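Uncharacterized protein (PDB 3M4R) binds a zinc ion through its N-terminal class II aldolase/adducin-type domain, the part described here, and is probably an oxidoreductase of the short-chain dehydrogenase/reductase family. Local coordinates at residues 129-133 against 185-189; 151-156 against 207-211; 21-27 against 67-72. The contacts are given in a common frame with arbitrary orientation. Residues are numbered along the deposited sequence.

Contact 1: 129-133 against 185-189; sequences MHSHA and LRKHG. With ZN (zinc ion), chain B.
This is the zinc site of the class II aldolase (AraD-like) fold: a His-x-His pair where strand 127-131 runs out, and a third histidine at the turn between strands 182-185 and 189-194. His-130 (chi1 t, chi2 35°) and His-132 (chi1 m, chi2 165°) lie two residues apart; His-188 (chi1 t, chi2 175°) comes from segment 185-189. Each imidazole gives NE2 to ZN, at 2.2, 2.1 and 2.0 Å respectively; Glu-116 and a water complete the site. The shared metal holds His-188 NE2 3.1 Å from His-130 NE2 and 3.2 Å from His-132 NE2, the edge of the His-130 ring directed at the face of His-188 with planes at 85°. His-130 ND1 is hydrogen-bonded to Leu-190 O, which orients the ring so that NE2 faces the metal. His-188 and Gly-189 form a classic beta bulge opposite Leu-185, whose O accepts hydrogen bonds from His-188 N (3.0 Å) and Gly-189 N (2.9 Å). Gly-189 (phi/psi 167/-143) must be glycine: a CB would strike Ser-131 O. Gly-189 CA thus makes a CA-H...O contact of 3.2 Å with Ser-131 O.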
loop_
_atom_site.group_PDB
_atom_site.type_symbol
_atom_site.label_atom_id
_atom_site.label_comp_id
_atom_site.label_asym_id
_atom_site.label_seq_id
_atom_site.Cartn_x
_atom_site.Cartn_y
_atom_site.Cartn_z
HETATM N N MSE A 129 -1.583 -1.850 -2.313
HETATM C CA MSE A 129 -1.439 -2.761 -1.189
HETATM C C MSE A 129 0.020 -2.858 -0.790
HETATM O O MSE A 129 0.907 -3.017 -1.633
HETATM C CB MSE A 129 -1.953 -4.132 -1.602
HETATM C CG MSE A 129 -3.447 -4.097 -1.845
HETATM SE SE MSE A 129 -4.047 -5.892 -2.333
HETATM C CE MSE A 129 -5.877 -5.343 -2.626
ATOM N N HIS A 130 0.251 -2.785 0.508
ATOM C CA HIS A 130 1.571 -2.797 1.099
ATOM C C HIS A 130 1.599 -3.866 2.197
ATOM O O HIS A 130 0.795 -3.794 3.116
ATOM C CB HIS A 130 1.868 -1.451 1.744
ATOM C CG HIS A 130 3.215 -1.376 2.368
ATOM N ND1 HIS A 130 4.315 -2.021 1.834
ATOM C CD2 HIS A 130 3.639 -0.772 3.506
ATOM C CE1 HIS A 130 5.360 -1.782 2.611
ATOM N NE2 HIS A 130 4.967 -1.058 3.642
ATOM N N SER A 131 2.542 -4.814 2.114
ATOM C CA SER A 131 2.783 -5.767 3.188
ATOM C C SER A 131 4.262 -5.824 3.597
ATOM O O SER A 131 5.147 -5.367 2.892
ATOM C CB SER A 131 2.335 -7.164 2.763
ATOM O OG SER A 131 3.309 -7.773 1.925
ATOM N N HIS A 132 4.508 -6.437 4.737
ATOM C CA HIS A 132 5.848 -6.727 5.181
ATOM C C HIS A 132 6.035 -8.253 5.080
ATOM O O HIS A 132 6.474 -8.902 6.017
ATOM C CB HIS A 132 6.068 -6.208 6.604
ATOM C CG HIS A 132 5.902 -4.722 6.737
ATOM N ND1 HIS A 132 5.752 -4.112 7.963
ATOM C CD2 HIS A 132 5.846 -3.726 5.809
ATOM C CE1 HIS A 132 5.609 -2.807 7.788
ATOM N NE2 HIS A 132 5.675 -2.545 6.495
ATOM N N ALA A 133 5.684 -8.808 3.922
ATOM C CA ALA A 133 5.637 -10.264 3.715
ATOM C C ALA A 133 6.953 -10.904 4.127
ATOM O O ALA A 133 8.011 -10.483 3.664
ATOM C CB ALA A 133 5.346 -10.566 2.267
ATOM N N LEU A 185 10.670 -3.573 -1.727
ATOM C CA LEU A 185 11.413 -2.665 -0.833
ATOM C C LEU A 185 12.293 -3.543 0.039
ATOM O O LEU A 185 11.802 -4.210 0.960
ATOM C CB LEU A 185 10.431 -1.822 0.009
ATOM C CG LEU A 185 9.302 -1.033 -0.698
ATOM C CD1 LEU A 185 8.398 -0.271 0.333
ATOM C CD2 LEU A 185 9.848 -0.096 -1.752
ATOM N N ARG A 186 13.592 -3.602 -0.266
ATOM C CA ARG A 186 14.466 -4.500 0.457
ATOM C C ARG A 186 14.453 -4.207 1.945
ATOM O O ARG A 186 14.484 -3.058 2.352
ATOM C CB ARG A 186 15.897 -4.476 -0.089
ATOM C CG ARG A 186 15.960 -4.950 -1.533
ATOM C CD ARG A 186 17.402 -5.122 -2.020
ATOM N NE ARG A 186 18.034 -6.284 -1.420
ATOM C CZ ARG A 186 18.938 -7.051 -2.021
ATOM N NH1 ARG A 186 19.450 -8.067 -1.361
ATOM N NH2 ARG A 186 19.312 -6.817 -3.277
ATOM N N LYS A 187 14.380 -5.281 2.725
ATOM C CA LYS A 187 14.339 -5.240 4.189
ATOM C C LYS A 187 13.135 -4.523 4.773
ATOM O O LYS A 187 13.215 -4.035 5.914
ATOM C CB LYS A 187 15.623 -4.643 4.765
ATOM C CG LYS A 187 16.878 -5.249 4.213
ATOM C CD LYS A 187 18.108 -5.043 5.154
ATOM C CE LYS A 187 19.373 -5.556 4.496
ATOM N NZ LYS A 187 20.475 -4.580 4.718
ATOM N N HIS A 188 12.051 -4.430 3.977
ATOM C CA HIS A 188 10.818 -3.753 4.363
ATOM C C HIS A 188 9.618 -4.566 3.890
ATOM O O HIS A 188 8.871 -5.062 4.703
ATOM C CB HIS A 188 10.774 -2.340 3.758
ATOM C CG HIS A 188 9.583 -1.512 4.176
ATOM N ND1 HIS A 188 9.450 -0.188 3.810
ATOM C CD2 HIS A 188 8.477 -1.808 4.914
ATOM C CE1 HIS A 188 8.299 0.282 4.263
ATOM N NE2 HIS A 188 7.699 -0.670 4.961
ATOM N N GLY A 189 9.411 -4.679 2.583
ATOM C CA GLY A 189 8.261 -5.426 2.099
ATOM C C GLY A 189 7.996 -5.193 0.636
ATOM O O GLY A 189 8.927 -5.052 -0.174
HETATM ZN ZN ZN B . 5.851 -0.605 5.608
HETATM O O HOH W 1 6.722 -0.088 7.358
#

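Contact 2: 151-156 against 207-211; sequences KILGNV and IVSRA
Residues 151-153 are the last turn of helix 146-153; Gly-154 breaks it with positive phi (117/-145), Asn-155 centres an inverse gamma turn, and the chain straightens at Val-156. Residues 207-211 are regular helix within 197-215. The backbones come closest at Leu-153 and Ile-207, CA to CA 5.4 Å. Gly-154 suits its place because a CB would clash with Arg-210 NH2 and with the preceding carbonyl. Leu-153 (m, t) lays CD2 3.7 Å from Ala-211 CB, whose small methyl admits this close approach, and CD1 4.3 Å from Ile-207 CG2. Ile-207 (m, t) extends CD1 to 3.7 Å from Val-156 CG1, and Ile-136 of helix 134-140 touches Leu-153, Ile-207 and Ala-211. Over the helix end lies Arg-210 (m, t, p), its guanidinium face covering Gly-154 CA, with NH2 3.7 Å from that CA and NE 3.3 Å from Ile-152 O. Aliphatic side chains therefore join the end of helix 146-153 and the residues just after it to helix 197-215, while a cationic side chain at the surface meets carbonyl oxygens at the C-terminal, partially negative end of helix 146-153.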
loop_
_atom_site.group_PDB
_atom_site.type_symbol
_atom_site.label_atom_id
_atom_site.label_comp_id
_atom_site.label_asym_id
_atom_site.label_seq_id
_atom_site.Cartn_x
_atom_site.Cartn_y
_atom_site.Cartn_z
ATOM N N LYS A 151 14.532 -10.658 -11.493
ATOM C CA LYS A 151 14.323 -11.745 -12.445
ATOM C C LYS A 151 13.555 -12.894 -11.758
ATOM O O LYS A 151 12.788 -13.598 -12.413
ATOM C CB LYS A 151 15.637 -12.237 -13.118
ATOM C CG LYS A 151 16.466 -11.117 -13.827
ATOM C CD LYS A 151 17.431 -11.537 -15.015
ATOM C CE LYS A 151 17.692 -12.981 -15.149
ATOM N NZ LYS A 151 18.759 -13.446 -16.204
ATOM N N ILE A 152 13.731 -13.054 -10.447
ATOM C CA ILE A 152 13.065 -14.123 -9.703
ATOM C C ILE A 152 11.584 -13.786 -9.540
ATOM O O ILE A 152 10.712 -14.624 -9.752
ATOM C CB ILE A 152 13.694 -14.317 -8.289
ATOM C CG1 ILE A 152 15.128 -14.870 -8.406
ATOM C CG2 ILE A 152 12.873 -15.286 -7.450
ATOM C CD1 ILE A 152 15.993 -14.685 -7.161
ATOM N N LEU A 153 11.323 -12.532 -9.218
ATOM C CA LEU A 153 10.018 -12.086 -8.770
ATOM C C LEU A 153 9.087 -11.613 -9.891
ATOM O O LEU A 153 7.874 -11.571 -9.701
ATOM C CB LEU A 153 10.211 -10.983 -7.732
ATOM C CG LEU A 153 10.917 -11.403 -6.441
ATOM C CD1 LEU A 153 10.945 -10.255 -5.444
ATOM C CD2 LEU A 153 10.322 -12.675 -5.785
ATOM N N GLY A 154 9.643 -11.220 -11.030
ATOM C CA GLY A 154 8.823 -10.847 -12.181
ATOM C C GLY A 154 8.953 -9.410 -12.626
ATOM O O GLY A 154 10.040 -8.856 -12.557
ATOM N N ASN A 155 7.850 -8.798 -13.095
ATOM C CA ASN A 155 7.948 -7.447 -13.628
ATOM C C ASN A 155 7.868 -6.467 -12.478
ATOM O O ASN A 155 6.812 -5.869 -12.209
ATOM C CB ASN A 155 6.873 -7.127 -14.668
ATOM C CG ASN A 155 7.172 -5.846 -15.405
ATOM O OD1 ASN A 155 8.296 -5.320 -15.321
ATOM N ND2 ASN A 155 6.191 -5.345 -16.155
ATOM N N VAL A 156 8.992 -6.325 -11.783
ATOM C CA VAL A 156 9.046 -5.501 -10.589
ATOM C C VAL A 156 10.216 -4.561 -10.650
ATOM O O VAL A 156 11.104 -4.750 -11.424
ATOM C CB VAL A 156 9.170 -6.342 -9.324
ATOM C CG1 VAL A 156 7.944 -7.213 -9.172
ATOM C CG2 VAL A 156 10.476 -7.191 -9.356
ATOM N N ILE A 207 3.855 -12.367 -6.688
ATOM C CA ILE A 207 5.218 -11.977 -6.318
ATOM C C ILE A 207 5.708 -12.634 -5.041
ATOM O O ILE A 207 6.836 -13.166 -4.994
ATOM C CB ILE A 207 5.366 -10.466 -6.197
ATOM C CG1 ILE A 207 5.314 -9.830 -7.601
ATOM C CG2 ILE A 207 6.659 -10.096 -5.462
ATOM C CD1 ILE A 207 4.873 -8.368 -7.558
ATOM N N VAL A 208 4.881 -12.664 -4.011
ATOM C CA VAL A 208 5.338 -13.222 -2.749
ATOM C C VAL A 208 5.544 -14.730 -2.913
ATOM O O VAL A 208 6.515 -15.274 -2.416
ATOM C CB VAL A 208 4.357 -12.941 -1.601
ATOM C CG1 VAL A 208 4.736 -13.713 -0.371
ATOM C CG2 VAL A 208 4.309 -11.401 -1.302
ATOM N N SER A 209 4.632 -15.382 -3.631
ATOM C CA SER A 209 4.665 -16.830 -3.776
ATOM C C SER A 209 5.894 -17.237 -4.583
ATOM O O SER A 209 6.485 -18.268 -4.303
ATOM C CB SER A 209 3.343 -17.387 -4.342
ATOM O OG SER A 209 3.209 -17.195 -5.741
ATOM N N ARG A 210 6.306 -16.394 -5.527
ATOM C CA ARG A 210 7.575 -16.564 -6.228
ATOM C C ARG A 210 8.790 -16.419 -5.306
ATOM O O ARG A 210 9.761 -17.194 -5.416
ATOM C CB ARG A 210 7.687 -15.643 -7.449
ATOM C CG ARG A 210 6.660 -15.980 -8.525
ATOM C CD ARG A 210 6.568 -14.942 -9.642
ATOM N NE ARG A 210 7.616 -15.158 -10.635
ATOM C CZ ARG A 210 7.630 -14.631 -11.859
ATOM N NH1 ARG A 210 8.641 -14.885 -12.676
ATOM N NH2 ARG A 210 6.647 -13.830 -12.268
ATOM N N ALA A 211 8.729 -15.470 -4.391
ATOM C CA ALA A 211 9.750 -15.316 -3.363
ATOM C C ALA A 211 9.813 -16.567 -2.495
ATOM O O ALA A 211 10.892 -17.085 -2.227
ATOM C CB ALA A 211 9.446 -14.092 -2.472
#

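Contact 3: 21-27 against 67-72; sequences VYGSRLI and LGTIDS
A turn of the loop 67-72, between strands 54-61 and 75-79, lies along one side of helix 16-28. The closest CA pairs are Arg-25 with Gly-68 at 4.3 Å, Ser-24 with Leu-67 at 5.2 Å and Val-21 with Asp-71 at 5.9 Å, so the loop descends toward the start of the helix as its numbering rises. Gly-68 O lies 3.5 Å from Arg-25 CG. Arg-25 extends (m, t, t), and its NE and NH2 both donate hydrogen bonds to Ile-70 O, at 2.8 and 2.9 Å. That one carbonyl, in a loop without regular strand pairing, accepts both near the guanidinium plane. Leu-67 O instead accepts a weak hydrogen bond from Ile-70 N, 3.4 Å, within the loop. Ser-24 (m) turns OG back to hydrogen-bond with Val-20 O of its own helix and also with Thr-41 OG1, so a small polar residue can be buried while its CB packs 3.6 Å from Ile-70 CG2. Asp-71 directs its carboxylate away, to a salt bridge with Arg-73. Beside these hydrogen bonds, apolar side chains meet: Val-21 CG1 lies 4.2 Å from Ile-70 CG2, Ile-27 CG2 lies 4.1 Å from Leu-67 CD1, and Phe-75 touches Val-21, Ser-24 and Ile-70. The contact joins helix 16-28 to the connection between strand 54-61 and strand 75-79, an outermost strand of the sheet, in the class II aldolase/adducin-type domain.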
loop_
_atom_site.group_PDB
_atom_site.type_symbol
_atom_site.label_atom_id
_atom_site.label_comp_id
_atom_site.label_asym_id
_atom_site.label_seq_id
_atom_site.Cartn_x
_atom_site.Cartn_y
_atom_site.Cartn_z
ATOM N N VAL A 21 -11.863 -3.133 1.625
ATOM C CA VAL A 21 -12.026 -3.895 2.889
ATOM C C VAL A 21 -11.821 -5.385 2.567
ATOM O O VAL A 21 -11.092 -6.107 3.258
ATOM C CB VAL A 21 -13.424 -3.649 3.565
ATOM C CG1 VAL A 21 -13.799 -4.772 4.566
ATOM C CG2 VAL A 21 -13.478 -2.236 4.287
ATOM N N TYR A 22 -12.456 -5.825 1.499
ATOM C CA TYR A 22 -12.345 -7.205 1.070
ATOM C C TYR A 22 -10.908 -7.624 0.827
ATOM O O TYR A 22 -10.458 -8.621 1.360
ATOM C CB TYR A 22 -13.194 -7.440 -0.169
ATOM C CG TYR A 22 -13.154 -8.871 -0.594
ATOM C CD1 TYR A 22 -13.791 -9.846 0.153
ATOM C CD2 TYR A 22 -12.441 -9.257 -1.730
ATOM C CE1 TYR A 22 -13.748 -11.170 -0.236
ATOM C CE2 TYR A 22 -12.385 -10.553 -2.116
ATOM C CZ TYR A 22 -13.033 -11.517 -1.367
ATOM O OH TYR A 22 -12.966 -12.829 -1.779
ATOM N N GLY A 23 -10.176 -6.818 0.074
ATOM C CA GLY A 23 -8.780 -7.096 -0.202
ATOM C C GLY A 23 -7.938 -7.125 1.062
ATOM O O GLY A 23 -7.067 -7.959 1.202
ATOM N N SER A 24 -8.219 -6.188 1.962
ATOM C CA SER A 24 -7.479 -6.057 3.209
ATOM C C SER A 24 -7.651 -7.300 4.030
ATOM O O SER A 24 -6.698 -7.850 4.546
ATOM C CB SER A 24 -7.990 -4.858 3.961
ATOM O OG SER A 24 -7.717 -3.713 3.187
ATOM N N ARG A 25 -8.881 -7.751 4.132
ATOM C CA ARG A 25 -9.168 -8.980 4.883
ATOM C C ARG A 25 -8.394 -10.187 4.349
ATOM O O ARG A 25 -7.842 -10.957 5.139
ATOM C CB ARG A 25 -10.658 -9.231 4.906
ATOM C CG ARG A 25 -11.399 -8.228 5.783
ATOM C CD ARG A 25 -12.879 -8.313 5.547
ATOM N NE ARG A 25 -13.600 -7.418 6.437
ATOM C CZ ARG A 25 -14.926 -7.309 6.503
ATOM N NH1 ARG A 25 -15.710 -8.094 5.773
ATOM N NH2 ARG A 25 -15.479 -6.462 7.359
ATOM N N LEU A 26 -8.348 -10.355 3.031
ATOM C CA LEU A 26 -7.605 -11.473 2.408
ATOM C C LEU A 26 -6.113 -11.420 2.757
ATOM O O LEU A 26 -5.555 -12.390 3.148
ATOM C CB LEU A 26 -7.740 -11.427 0.892
ATOM C CG LEU A 26 -9.093 -11.848 0.316
ATOM C CD1 LEU A 26 -8.972 -11.937 -1.192
ATOM C CD2 LEU A 26 -9.575 -13.171 0.870
ATOM N N ILE A 27 -5.501 -10.250 2.649
ATOM C CA ILE A 27 -4.101 -10.075 2.967
ATOM C C ILE A 27 -3.828 -10.337 4.452
ATOM O O ILE A 27 -2.851 -11.004 4.793
ATOM C CB ILE A 27 -3.663 -8.639 2.652
ATOM C CG1 ILE A 27 -3.650 -8.394 1.143
ATOM C CG2 ILE A 27 -2.292 -8.321 3.243
ATOM C CD1 ILE A 27 -2.910 -9.406 0.371
ATOM N N LEU A 67 -5.525 -5.233 9.519
ATOM C CA LEU A 67 -6.049 -5.468 8.167
ATOM C C LEU A 67 -7.033 -6.645 8.105
ATOM O O LEU A 67 -8.007 -6.623 7.345
ATOM C CB LEU A 67 -4.884 -5.832 7.245
ATOM C CG LEU A 67 -4.062 -4.675 6.671
ATOM C CD1 LEU A 67 -2.883 -5.237 5.869
ATOM C CD2 LEU A 67 -4.977 -3.809 5.804
ATOM N N GLY A 68 -6.732 -7.650 8.900
ATOM C CA GLY A 68 -7.426 -8.965 8.865
ATOM C C GLY A 68 -8.925 -8.905 9.155
ATOM O O GLY A 68 -9.710 -9.651 8.542
ATOM N N THR A 69 -9.306 -7.996 10.061
ATOM C CA THR A 69 -10.675 -7.859 10.554
ATOM C C THR A 69 -11.198 -6.442 10.304
ATOM O O THR A 69 -12.125 -5.985 10.943
ATOM C CB THR A 69 -10.732 -8.212 12.072
ATOM O OG1 THR A 69 -9.873 -7.341 12.794
ATOM C CG2 THR A 69 -10.261 -9.626 12.306
ATOM N N ILE A 70 -10.629 -5.770 9.314
ATOM C CA ILE A 70 -10.944 -4.377 9.085
ATOM C C ILE A 70 -12.390 -4.247 8.543
ATOM O O ILE A 70 -12.966 -5.201 8.001
ATOM C CB ILE A 70 -9.922 -3.734 8.160
ATOM C CG1 ILE A 70 -9.851 -2.202 8.405
ATOM C CG2 ILE A 70 -10.223 -4.063 6.680
ATOM C CD1 ILE A 70 -8.555 -1.603 7.876
ATOM N N ASP A 71 -12.972 -3.083 8.776
ATOM C CA ASP A 71 -14.252 -2.707 8.184
ATOM C C ASP A 71 -14.150 -1.275 7.686
ATOM O O ASP A 71 -13.060 -0.717 7.640
ATOM C CB ASP A 71 -15.437 -2.956 9.150
ATOM C CG ASP A 71 -15.474 -2.026 10.317
ATOM O OD1 ASP A 71 -14.804 -0.944 10.342
ATOM O OD2 ASP A 71 -16.229 -2.375 11.258
ATOM N N SER A 72 -15.267 -0.705 7.247
ATOM C CA SER A 72 -15.200 0.592 6.561
ATOM C C SER A 72 -14.631 1.667 7.466
ATOM O O SER A 72 -13.959 2.585 6.980
ATOM C CB SER A 72 -16.577 1.032 6.036
ATOM O OG SER A 72 -17.594 0.862 7.011
#

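Overall arrangement
All three contacts belong to one class II aldolase-type domain built round a mixed sheet. Contact 3 comes first along the chain and closes before the others open; contacts 1 and 2 then interleave, 129-133, 151-156, 185-189, 207-211, tying the second half of the domain together twice. Contact 1, the zinc site, lies about 17 Å from contact 3 and about 13 Å from contact 2, centre to centre, and touches both: Met-129 CE packs 4.2 Å from Gly-23 CA, and Ala-133 CB lies 3.8 Å from Val-208 CG2. Contacts 2 and 3, about 24 Å apart between centres, do not meet. Strand 127-131 and its exit thus carry metal ligands while bordering helices 16-28 and 197-215.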